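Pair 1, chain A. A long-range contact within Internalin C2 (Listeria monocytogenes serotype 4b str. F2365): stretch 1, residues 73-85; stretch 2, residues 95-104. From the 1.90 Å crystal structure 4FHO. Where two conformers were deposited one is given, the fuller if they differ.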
# COMPACT_ATOMS: atom_id res chain seq x y z
N GLY A 73 -6.05 6.97 -7.86
CA GLY A 73 -4.78 7.10 -7.13
C GLY A 73 -4.93 8.01 -5.92
O GLY A 73 -5.49 9.10 -6.04
N LEU A 74 -4.44 7.56 -4.77
CA LEU A 74 -4.46 8.35 -3.54
C LEU A 74 -3.06 8.36 -2.93
O LEU A 74 -2.54 7.32 -2.56
CB LEU A 74 -5.52 7.78 -2.56
CG LEU A 74 -5.87 8.61 -1.33
CD1 LEU A 74 -6.29 10.06 -1.65
CD2 LEU A 74 -6.96 7.90 -0.55
N GLU A 75 -2.47 9.55 -2.86
CA GLU A 75 -1.10 9.75 -2.41
C GLU A 75 -1.18 10.55 -1.11
O GLU A 75 -1.42 11.77 -1.14
CB GLU A 75 -0.29 10.46 -3.50
CG GLU A 75 -0.19 9.68 -4.80
CD GLU A 75 0.57 10.42 -5.91
OE1 GLU A 75 0.67 11.67 -5.89
OE2 GLU A 75 1.05 9.72 -6.83
N LEU A 76 -1.00 9.85 0.01
CA LEU A 76 -1.15 10.44 1.34
C LEU A 76 0.05 10.15 2.24
O LEU A 76 -0.09 10.14 3.49
CB LEU A 76 -2.46 9.95 1.97
CG LEU A 76 -3.76 10.43 1.31
CD1 LEU A 76 -4.98 9.75 1.91
CD2 LEU A 76 -3.92 11.94 1.37
N LYS A 77 1.23 9.98 1.63
CA LYS A 77 2.49 9.76 2.35
C LYS A 77 2.79 10.87 3.37
O LYS A 77 2.56 12.06 3.11
CB LYS A 77 3.68 9.58 1.36
CG LYS A 77 5.06 9.51 2.00
CD LYS A 77 6.16 9.12 1.01
CE LYS A 77 7.45 8.79 1.75
NZ LYS A 77 8.65 8.79 0.87
N ASP A 78 3.31 10.45 4.53
CA ASP A 78 3.83 11.36 5.57
C ASP A 78 2.81 12.33 6.14
O ASP A 78 3.09 13.49 6.33
CB ASP A 78 5.10 12.07 5.09
CG ASP A 78 6.29 11.12 4.93
OD1 ASP A 78 6.33 10.05 5.57
OD2 ASP A 78 7.20 11.48 4.16
N ASN A 79 1.60 11.82 6.38
CA ASN A 79 0.56 12.55 7.08
C ASN A 79 0.36 11.88 8.45
O ASN A 79 1.17 11.02 8.84
CB ASN A 79 -0.69 12.60 6.20
CG ASN A 79 -0.53 13.59 5.04
OD1 ASN A 79 -0.30 14.77 5.26
ND2 ASN A 79 -0.56 13.10 3.82
N GLN A 80 -0.68 12.27 9.19
CA GLN A 80 -0.94 11.69 10.51
C GLN A 80 -2.35 11.11 10.54
O GLN A 80 -3.13 11.39 11.44
CB GLN A 80 -0.72 12.74 11.61
CG GLN A 80 0.73 13.23 11.69
CD GLN A 80 1.05 14.29 10.67
OE1 GLN A 80 0.28 15.23 10.47
NE2 GLN A 80 2.18 14.13 9.97
N ILE A 81 -2.65 10.25 9.57
CA ILE A 81 -3.98 9.67 9.41
C ILE A 81 -4.02 8.43 10.31
O ILE A 81 -3.11 7.63 10.26
CB ILE A 81 -4.27 9.32 7.92
CG1 ILE A 81 -4.34 10.61 7.07
CG2 ILE A 81 -5.57 8.54 7.78
CD1 ILE A 81 -4.16 10.38 5.59
N THR A 82 -5.08 8.29 11.10
CA THR A 82 -5.31 7.13 11.98
C THR A 82 -6.51 6.23 11.58
O THR A 82 -6.57 5.09 12.03
CB THR A 82 -5.51 7.60 13.44
OG1 THR A 82 -6.63 8.49 13.51
CG2 THR A 82 -4.27 8.35 13.93
N ASP A 83 -7.44 6.75 10.77
CA ASP A 83 -8.72 6.07 10.46
C ASP A 83 -8.91 5.99 8.93
O ASP A 83 -9.02 7.01 8.26
CB ASP A 83 -9.88 6.83 11.10
CG ASP A 83 -11.25 6.15 10.89
OD1 ASP A 83 -11.31 4.97 10.51
OD2 ASP A 83 -12.27 6.82 11.12
N LEU A 84 -8.96 4.78 8.41
CA LEU A 84 -9.14 4.53 6.98
C LEU A 84 -10.57 4.18 6.59
O LEU A 84 -10.83 3.87 5.43
CB LEU A 84 -8.17 3.41 6.54
CG LEU A 84 -6.68 3.72 6.73
CD1 LEU A 84 -5.85 2.55 6.26
CD2 LEU A 84 -6.25 5.01 6.04
N THR A 85 -11.50 4.29 7.54
CA THR A 85 -12.93 3.96 7.31
C THR A 85 -13.56 4.65 6.07
O THR A 85 -14.30 3.99 5.34
CB THR A 85 -13.76 4.18 8.61
OG1 THR A 85 -13.31 3.22 9.58
CG2 THR A 85 -15.26 4.00 8.39
N GLU A 95 -4.05 2.62 -6.79
CA GLU A 95 -2.80 3.09 -6.20
C GLU A 95 -3.15 3.76 -4.87
O GLU A 95 -3.86 4.77 -4.85
CB GLU A 95 -2.11 4.08 -7.15
CG GLU A 95 -0.81 4.68 -6.61
CD GLU A 95 -0.88 6.19 -6.41
OE1 GLU A 95 -0.64 6.96 -7.38
OE2 GLU A 95 -1.14 6.62 -5.26
N LEU A 96 -2.67 3.18 -3.77
CA LEU A 96 -2.88 3.73 -2.42
C LEU A 96 -1.53 3.86 -1.70
O LEU A 96 -0.88 2.86 -1.44
CB LEU A 96 -3.84 2.83 -1.64
CG LEU A 96 -4.26 3.26 -0.24
CD1 LEU A 96 -4.84 4.68 -0.19
CD2 LEU A 96 -5.24 2.23 0.28
N GLU A 97 -1.12 5.10 -1.41
CA GLU A 97 0.17 5.39 -0.77
C GLU A 97 -0.11 6.01 0.59
O GLU A 97 -0.55 7.15 0.69
CB GLU A 97 1.02 6.33 -1.62
CG GLU A 97 1.44 5.72 -2.96
CD GLU A 97 2.21 6.70 -3.87
OE1 GLU A 97 2.96 7.56 -3.36
OE2 GLU A 97 2.06 6.60 -5.10
N LEU A 98 0.13 5.22 1.64
CA LEU A 98 -0.13 5.60 3.02
C LEU A 98 1.10 5.58 3.91
O LEU A 98 0.96 5.69 5.14
CB LEU A 98 -1.22 4.69 3.57
CG LEU A 98 -2.62 4.88 2.99
CD1 LEU A 98 -3.52 3.79 3.54
CD2 LEU A 98 -3.16 6.26 3.34
N SER A 99 2.28 5.49 3.30
CA SER A 99 3.59 5.48 3.99
C SER A 99 3.73 6.59 5.06
O SER A 99 3.41 7.73 4.80
CB SER A 99 4.71 5.63 2.94
OG SER A 99 5.97 5.90 3.55
N GLY A 100 4.21 6.22 6.25
CA GLY A 100 4.46 7.17 7.34
C GLY A 100 3.27 7.51 8.24
O GLY A 100 3.47 8.15 9.27
N ASN A 101 2.05 7.09 7.88
CA ASN A 101 0.87 7.38 8.66
C ASN A 101 0.75 6.42 9.83
O ASN A 101 0.99 5.24 9.66
CB ASN A 101 -0.42 7.31 7.81
CG ASN A 101 -0.57 8.49 6.87
OD1 ASN A 101 -1.01 9.56 7.27
ND2 ASN A 101 -0.18 8.29 5.61
N PRO A 102 0.33 6.90 11.02
CA PRO A 102 0.23 6.01 12.19
C PRO A 102 -1.03 5.13 12.13
O PRO A 102 -1.94 5.30 12.95
CB PRO A 102 0.16 7.02 13.35
CG PRO A 102 -0.57 8.15 12.77
CD PRO A 102 -0.03 8.28 11.38
N LEU A 103 -1.09 4.21 11.19
CA LEU A 103 -2.29 3.39 10.93
C LEU A 103 -2.57 2.36 12.02
O LEU A 103 -3.72 2.22 12.43
CB LEU A 103 -2.23 2.70 9.58
CG LEU A 103 -1.99 3.58 8.36
CD1 LEU A 103 -1.83 2.67 7.15
CD2 LEU A 103 -3.10 4.61 8.15
N LYS A 104 -1.54 1.62 12.45
CA LYS A 104 -1.58 0.59 13.49
C LYS A 104 -2.17 -0.72 13.01
O LYS A 104 -1.68 -1.78 13.37
CB LYS A 104 -2.25 1.05 14.80
CG LYS A 104 -1.66 2.32 15.41
CD LYS A 104 -0.60 2.05 16.48
CE LYS A 104 -0.65 3.06 17.61
NZ LYS A 104 -0.23 4.39 17.11
O HOH W 1 2.17 9.74 -1.40
O HOH W 2 7.43 7.43 5.26
O HOH W 3 -5.34 3.71 14.28
O HOH W 4 -5.80 2.73 10.51

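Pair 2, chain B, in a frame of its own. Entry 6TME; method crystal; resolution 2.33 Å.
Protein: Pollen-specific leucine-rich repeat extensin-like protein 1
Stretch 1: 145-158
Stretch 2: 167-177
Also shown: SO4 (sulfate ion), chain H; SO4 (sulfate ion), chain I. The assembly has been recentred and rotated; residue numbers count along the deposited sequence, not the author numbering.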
# COMPACT_ATOMS: atom_id res chain seq x y z
N PHE B 145 10.96 -3.05 -4.46
CA PHE B 145 10.80 -2.31 -5.70
C PHE B 145 9.82 -1.19 -5.43
O PHE B 145 8.65 -1.45 -5.11
CB PHE B 145 10.27 -3.24 -6.80
CG PHE B 145 10.42 -2.69 -8.17
CD1 PHE B 145 11.67 -2.68 -8.80
CD2 PHE B 145 9.30 -2.23 -8.87
CE1 PHE B 145 11.81 -2.19 -10.09
CE2 PHE B 145 9.43 -1.73 -10.17
CZ PHE B 145 10.68 -1.70 -10.78
N ASP B 146 10.28 0.04 -5.52
CA ASP B 146 9.47 1.19 -5.14
C ASP B 146 9.54 2.15 -6.31
O ASP B 146 10.55 2.86 -6.48
CB ASP B 146 9.97 1.83 -3.84
CG ASP B 146 9.14 3.05 -3.42
OD1 ASP B 146 8.06 3.30 -4.02
OD2 ASP B 146 9.58 3.77 -2.49
N VAL B 147 8.50 2.14 -7.14
CA VAL B 147 8.34 3.13 -8.20
C VAL B 147 7.21 4.11 -7.87
O VAL B 147 6.65 4.74 -8.77
CB VAL B 147 8.14 2.45 -9.56
CG1 VAL B 147 9.46 1.72 -9.99
CG2 VAL B 147 6.95 1.49 -9.55
N SER B 148 6.89 4.30 -6.59
CA SER B 148 5.79 5.17 -6.20
C SER B 148 6.01 6.61 -6.67
O SER B 148 7.14 7.11 -6.68
CB SER B 148 5.59 5.13 -4.69
OG SER B 148 6.74 5.58 -4.00
N ASN B 149 4.92 7.26 -7.08
CA ASN B 149 4.88 8.69 -7.39
C ASN B 149 5.77 9.02 -8.59
O ASN B 149 6.69 9.84 -8.52
CB ASN B 149 5.26 9.54 -6.17
CG ASN B 149 5.00 11.01 -6.41
OD1 ASN B 149 4.19 11.38 -7.28
ND2 ASN B 149 5.69 11.86 -5.67
N ASN B 150 5.45 8.39 -9.70
CA ASN B 150 6.17 8.61 -10.95
C ASN B 150 5.14 8.86 -12.04
O ASN B 150 3.99 9.23 -11.79
CB ASN B 150 7.10 7.42 -11.21
CG ASN B 150 8.49 7.63 -10.62
OD1 ASN B 150 9.30 8.35 -11.19
ND2 ASN B 150 8.76 7.00 -9.48
N ARG B 151 5.54 8.64 -13.29
CA ARG B 151 4.67 8.82 -14.45
C ARG B 151 4.51 7.52 -15.22
O ARG B 151 4.40 7.52 -16.45
CB ARG B 151 5.19 9.93 -15.36
CG ARG B 151 5.34 11.28 -14.63
CD ARG B 151 3.97 11.90 -14.44
NE ARG B 151 4.02 13.16 -13.70
CZ ARG B 151 3.67 13.28 -12.43
NH1 ARG B 151 3.26 12.21 -11.75
NH2 ARG B 151 3.73 14.46 -11.83
N PHE B 152 4.50 6.40 -14.50
CA PHE B 152 4.28 5.13 -15.17
C PHE B 152 2.80 4.96 -15.53
O PHE B 152 1.91 5.51 -14.88
CB PHE B 152 4.74 3.99 -14.27
CG PHE B 152 6.21 3.98 -14.03
CD1 PHE B 152 7.09 3.79 -15.10
CD2 PHE B 152 6.72 4.17 -12.75
CE1 PHE B 152 8.45 3.76 -14.88
CE2 PHE B 152 8.08 4.15 -12.53
CZ PHE B 152 8.95 3.93 -13.60
N VAL B 153 2.56 4.18 -16.59
CA VAL B 153 1.24 4.08 -17.21
C VAL B 153 0.98 2.67 -17.71
O VAL B 153 1.90 1.88 -17.96
CB VAL B 153 1.07 5.07 -18.39
CG1 VAL B 153 0.92 6.50 -17.90
CG2 VAL B 153 2.24 4.94 -19.37
N GLY B 154 -0.30 2.36 -17.87
CA GLY B 154 -0.71 1.16 -18.56
C GLY B 154 -0.88 0.00 -17.61
O GLY B 154 -0.98 0.17 -16.39
N PRO B 155 -0.88 -1.21 -18.15
CA PRO B 155 -1.26 -2.39 -17.36
C PRO B 155 -0.32 -2.65 -16.18
O PRO B 155 0.84 -2.23 -16.17
CB PRO B 155 -1.17 -3.53 -18.38
CG PRO B 155 -1.28 -2.85 -19.73
CD PRO B 155 -0.57 -1.54 -19.55
N PHE B 156 -0.86 -3.36 -15.19
CA PHE B 156 -0.08 -3.72 -14.01
C PHE B 156 1.30 -4.23 -14.43
O PHE B 156 1.40 -5.02 -15.37
CB PHE B 156 -0.83 -4.78 -13.21
CG PHE B 156 -0.12 -5.20 -11.96
CD1 PHE B 156 0.88 -6.15 -11.99
CD2 PHE B 156 -0.46 -4.64 -10.74
CE1 PHE B 156 1.54 -6.54 -10.82
CE2 PHE B 156 0.19 -5.01 -9.58
CZ PHE B 156 1.20 -5.97 -9.62
N PRO B 157 2.40 -3.78 -13.77
CA PRO B 157 3.75 -4.22 -14.18
C PRO B 157 4.02 -5.67 -13.83
O PRO B 157 4.61 -5.97 -12.79
CB PRO B 157 4.68 -3.29 -13.40
CG PRO B 157 3.87 -2.96 -12.14
CD PRO B 157 2.44 -2.84 -12.63
N THR B 158 3.59 -6.58 -14.70
CA THR B 158 3.62 -8.00 -14.36
C THR B 158 5.03 -8.58 -14.27
O THR B 158 5.19 -9.68 -13.72
CB THR B 158 2.75 -8.78 -15.36
OG1 THR B 158 3.05 -8.37 -16.70
CG2 THR B 158 1.27 -8.51 -15.09
N LYS B 167 9.54 -8.89 -1.82
CA LYS B 167 8.94 -8.69 -0.52
C LYS B 167 8.16 -7.38 -0.42
O LYS B 167 7.18 -7.32 0.33
CB LYS B 167 10.02 -8.71 0.57
CG LYS B 167 9.46 -8.43 1.96
CD LYS B 167 10.42 -8.73 3.06
CE LYS B 167 9.68 -9.05 4.35
NZ LYS B 167 10.60 -9.10 5.50
N PHE B 168 8.56 -6.35 -1.14
CA PHE B 168 8.01 -5.01 -1.03
C PHE B 168 7.79 -4.51 -2.44
O PHE B 168 8.74 -4.42 -3.23
CB PHE B 168 8.98 -4.10 -0.27
CG PHE B 168 8.46 -2.70 -0.01
CD1 PHE B 168 8.43 -1.74 -1.01
CD2 PHE B 168 8.05 -2.34 1.27
CE1 PHE B 168 7.99 -0.46 -0.73
CE2 PHE B 168 7.62 -1.08 1.54
CZ PHE B 168 7.59 -0.14 0.55
N LEU B 169 6.53 -4.23 -2.76
CA LEU B 169 6.14 -3.72 -4.07
C LEU B 169 5.34 -2.46 -3.84
O LEU B 169 4.24 -2.52 -3.27
CB LEU B 169 5.32 -4.76 -4.83
CG LEU B 169 4.87 -4.41 -6.25
CD1 LEU B 169 6.02 -3.92 -7.09
CD2 LEU B 169 4.20 -5.62 -6.91
N ASP B 170 5.88 -1.31 -4.26
CA ASP B 170 5.17 -0.03 -4.22
C ASP B 170 5.03 0.56 -5.62
O ASP B 170 6.01 1.05 -6.19
CB ASP B 170 5.87 0.95 -3.28
CG ASP B 170 4.97 2.13 -2.90
OD1 ASP B 170 4.04 2.42 -3.68
OD2 ASP B 170 5.20 2.77 -1.85
N ILE B 171 3.81 0.55 -6.17
CA ILE B 171 3.51 1.19 -7.44
C ILE B 171 2.49 2.31 -7.29
O ILE B 171 1.97 2.81 -8.29
CB ILE B 171 3.04 0.16 -8.49
CG1 ILE B 171 1.70 -0.46 -8.04
CG2 ILE B 171 4.12 -0.93 -8.70
CD1 ILE B 171 1.07 -1.36 -9.09
N ARG B 172 2.22 2.73 -6.06
CA ARG B 172 1.20 3.74 -5.78
C ARG B 172 1.55 5.06 -6.47
O ARG B 172 2.71 5.37 -6.76
CB ARG B 172 1.06 3.93 -4.26
CG ARG B 172 2.19 4.76 -3.63
CD ARG B 172 2.36 4.64 -2.10
NE ARG B 172 3.72 5.09 -1.80
CZ ARG B 172 4.06 6.31 -1.38
NH1 ARG B 172 3.13 7.24 -1.09
NH2 ARG B 172 5.34 6.60 -1.22
N TYR B 173 0.49 5.81 -6.80
CA TYR B 173 0.61 7.17 -7.33
C TYR B 173 1.24 7.19 -8.72
O TYR B 173 2.14 7.98 -9.02
CB TYR B 173 1.38 8.08 -6.37
CG TYR B 173 0.46 8.73 -5.39
CD1 TYR B 173 -0.42 9.75 -5.79
CD2 TYR B 173 0.44 8.32 -4.06
CE1 TYR B 173 -1.29 10.35 -4.86
CE2 TYR B 173 -0.39 8.91 -3.15
CZ TYR B 173 -1.27 9.91 -3.55
OH TYR B 173 -2.08 10.46 -2.61
N ASN B 174 0.77 6.29 -9.58
CA ASN B 174 1.16 6.28 -10.98
C ASN B 174 -0.15 6.30 -11.77
O ASN B 174 -1.19 6.75 -11.28
CB ASN B 174 2.04 5.07 -11.29
CG ASN B 174 3.46 5.26 -10.81
OD1 ASN B 174 4.22 6.03 -11.39
ND2 ASN B 174 3.84 4.52 -9.77
N ASP B 175 -0.10 5.82 -13.00
CA ASP B 175 -1.28 5.71 -13.85
C ASP B 175 -1.40 4.29 -14.37
O ASP B 175 -1.70 4.06 -15.55
CB ASP B 175 -1.22 6.71 -14.99
CG ASP B 175 -2.54 6.83 -15.75
OD1 ASP B 175 -3.58 6.41 -15.21
OD2 ASP B 175 -2.54 7.31 -16.90
N PHE B 176 -1.14 3.30 -13.51
CA PHE B 176 -1.47 1.93 -13.85
C PHE B 176 -2.99 1.74 -13.87
O PHE B 176 -3.73 2.42 -13.15
CB PHE B 176 -0.81 0.96 -12.86
CG PHE B 176 0.70 0.97 -12.93
CD1 PHE B 176 1.36 0.49 -14.06
CD2 PHE B 176 1.46 1.44 -11.87
CE1 PHE B 176 2.73 0.49 -14.13
CE2 PHE B 176 2.84 1.46 -11.93
CZ PHE B 176 3.48 0.98 -13.06
N GLU B 177 -3.46 0.82 -14.70
CA GLU B 177 -4.90 0.71 -14.92
C GLU B 177 -5.25 -0.70 -15.36
O GLU B 177 -4.38 -1.55 -15.56
CB GLU B 177 -5.35 1.75 -15.94
CG GLU B 177 -4.66 1.59 -17.27
CD GLU B 177 -5.37 0.60 -18.19
OE1 GLU B 177 -6.60 0.76 -18.37
OE2 GLU B 177 -4.68 -0.33 -18.68
S SO4 H . 5.11 16.68 -13.50
O1 SO4 H . 5.42 17.74 -14.44
O2 SO4 H . 6.06 16.54 -12.41
O3 SO4 H . 5.06 15.45 -14.28
O4 SO4 H . 3.82 16.97 -12.87
S SO4 I . 13.21 -11.80 4.99
O1 SO4 I . 12.59 -10.65 5.63
O2 SO4 I . 14.53 -11.43 4.47
O3 SO4 I . 13.37 -12.88 5.97
O4 SO4 I . 12.36 -12.26 3.90
O HOH W 5 7.45 4.12 -0.98
O HOH W 6 2.33 10.76 -9.46
O HOH W 7 -3.89 -4.04 -15.53

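In both pairs two neighbouring turns of chain run side by side as parallel strands and then follow matching backbone paths, which in pair 2 pair again as a second short parallel ladder after the loops; 14 central residues superpose with an RMSD of 0.5 Å. The strand of Leu A74 and Glu A75 lies beside that of Leu A96 and Glu A97, as Phe B145 and Asp B146 lie beside Leu B169 and Asp B170. The ladder bonds correspond: Glu A97 N donates to Leu A74 O (2.9 Å) and Leu A76 N to Glu A97 O (2.8 Å), while Asp B170 N donates to Phe B145 O (2.9 Å) and Val B147 N to Asp B170 O (2.9 Å). Beyond the strands, Asp A78 N donates to Ser A99 O (2.7 Å) and Asn B149 N to Arg B172 O (2.9 Å). In the second ladder of pair 2 Asp B175 N donates to Phe B152 O (2.8 Å); its counterpart in pair 1 is Pro A102, which has no N-H to give, and Pro A102 CD lies 3.3 Å from Ile A81 O.

One close match is an asparagine, Asn A101 in pair 1 and Asn B174 in pair 2, which bridges the loops where the first ladder has ended. Its amide group bonds in two directions across the gap: Asn A101 ND2 donates to Leu A76 O (2.8 Å) and Asn A101 OD1 accepts from Ile A81 N (2.9 Å); Asn B174 ND2 donates to Val B147 O (3.0 Å) and Asn B174 OD1 accepts from Phe B152 N (3.1 Å). The same ND2 also reaches back within its own stretch, to Leu A98 O from Asn A101 ND2 (2.9 Å) and to Ile B171 O from Asn B174 ND2 (2.9 Å). A second asparagine, Asn A79 or Asn B150, reinforces the first loop: Asn A79 ND2 donates to Leu A76 O (3.0 Å), and Asn B150 ND2 to Val B147 O (3.2 Å).

The buried face is filled differently. In pair 1 leucines dominate: Leu A74 CD2 meets Leu A96 CD1 at 3.9 Å, and Leu A84 packs on Leu A98 (CD1 to CD1, 3.8 Å) and Leu A103 (CD2 to CD2, 3.8 Å). In pair 2 Phe B145 replaces Leu A74 with nearly coincident side-chain centres, and Phe B176 takes the place of Leu A103. Pro B157 CD sits over one face of the Phe B176 ring, 3.8 Å from its centroid, a CH-pi contact, and Phe B152 CB approaches Phe B176 CZ to 3.5 Å.

On the opposite face of the strands both pairs bring acids together. Glu A75 OE2 lies 3.7 Å from Glu A97 OE2, and Asp B146 OD1 lies 3.6 Å from Asp B170 OD2. Pair 2 offsets its charge with Arg B172, whose NE forms a salt bridge with Asp B170 OD2 (2.8 Å), while a water donates to Asp B146 OD2 (2.6 Å) and Asp B170 OD2 (2.8 Å). The matching position in pair 1 is Ser A99, whose OG is linked by a water to Asp A78 OD1.

Gly A100 has positive phi, and a CB there would fall 2.4 Å from Asp A78 OD1; Tyr B173 matches its backbone position, with its CB 4.2 Å from Asn B149 CB.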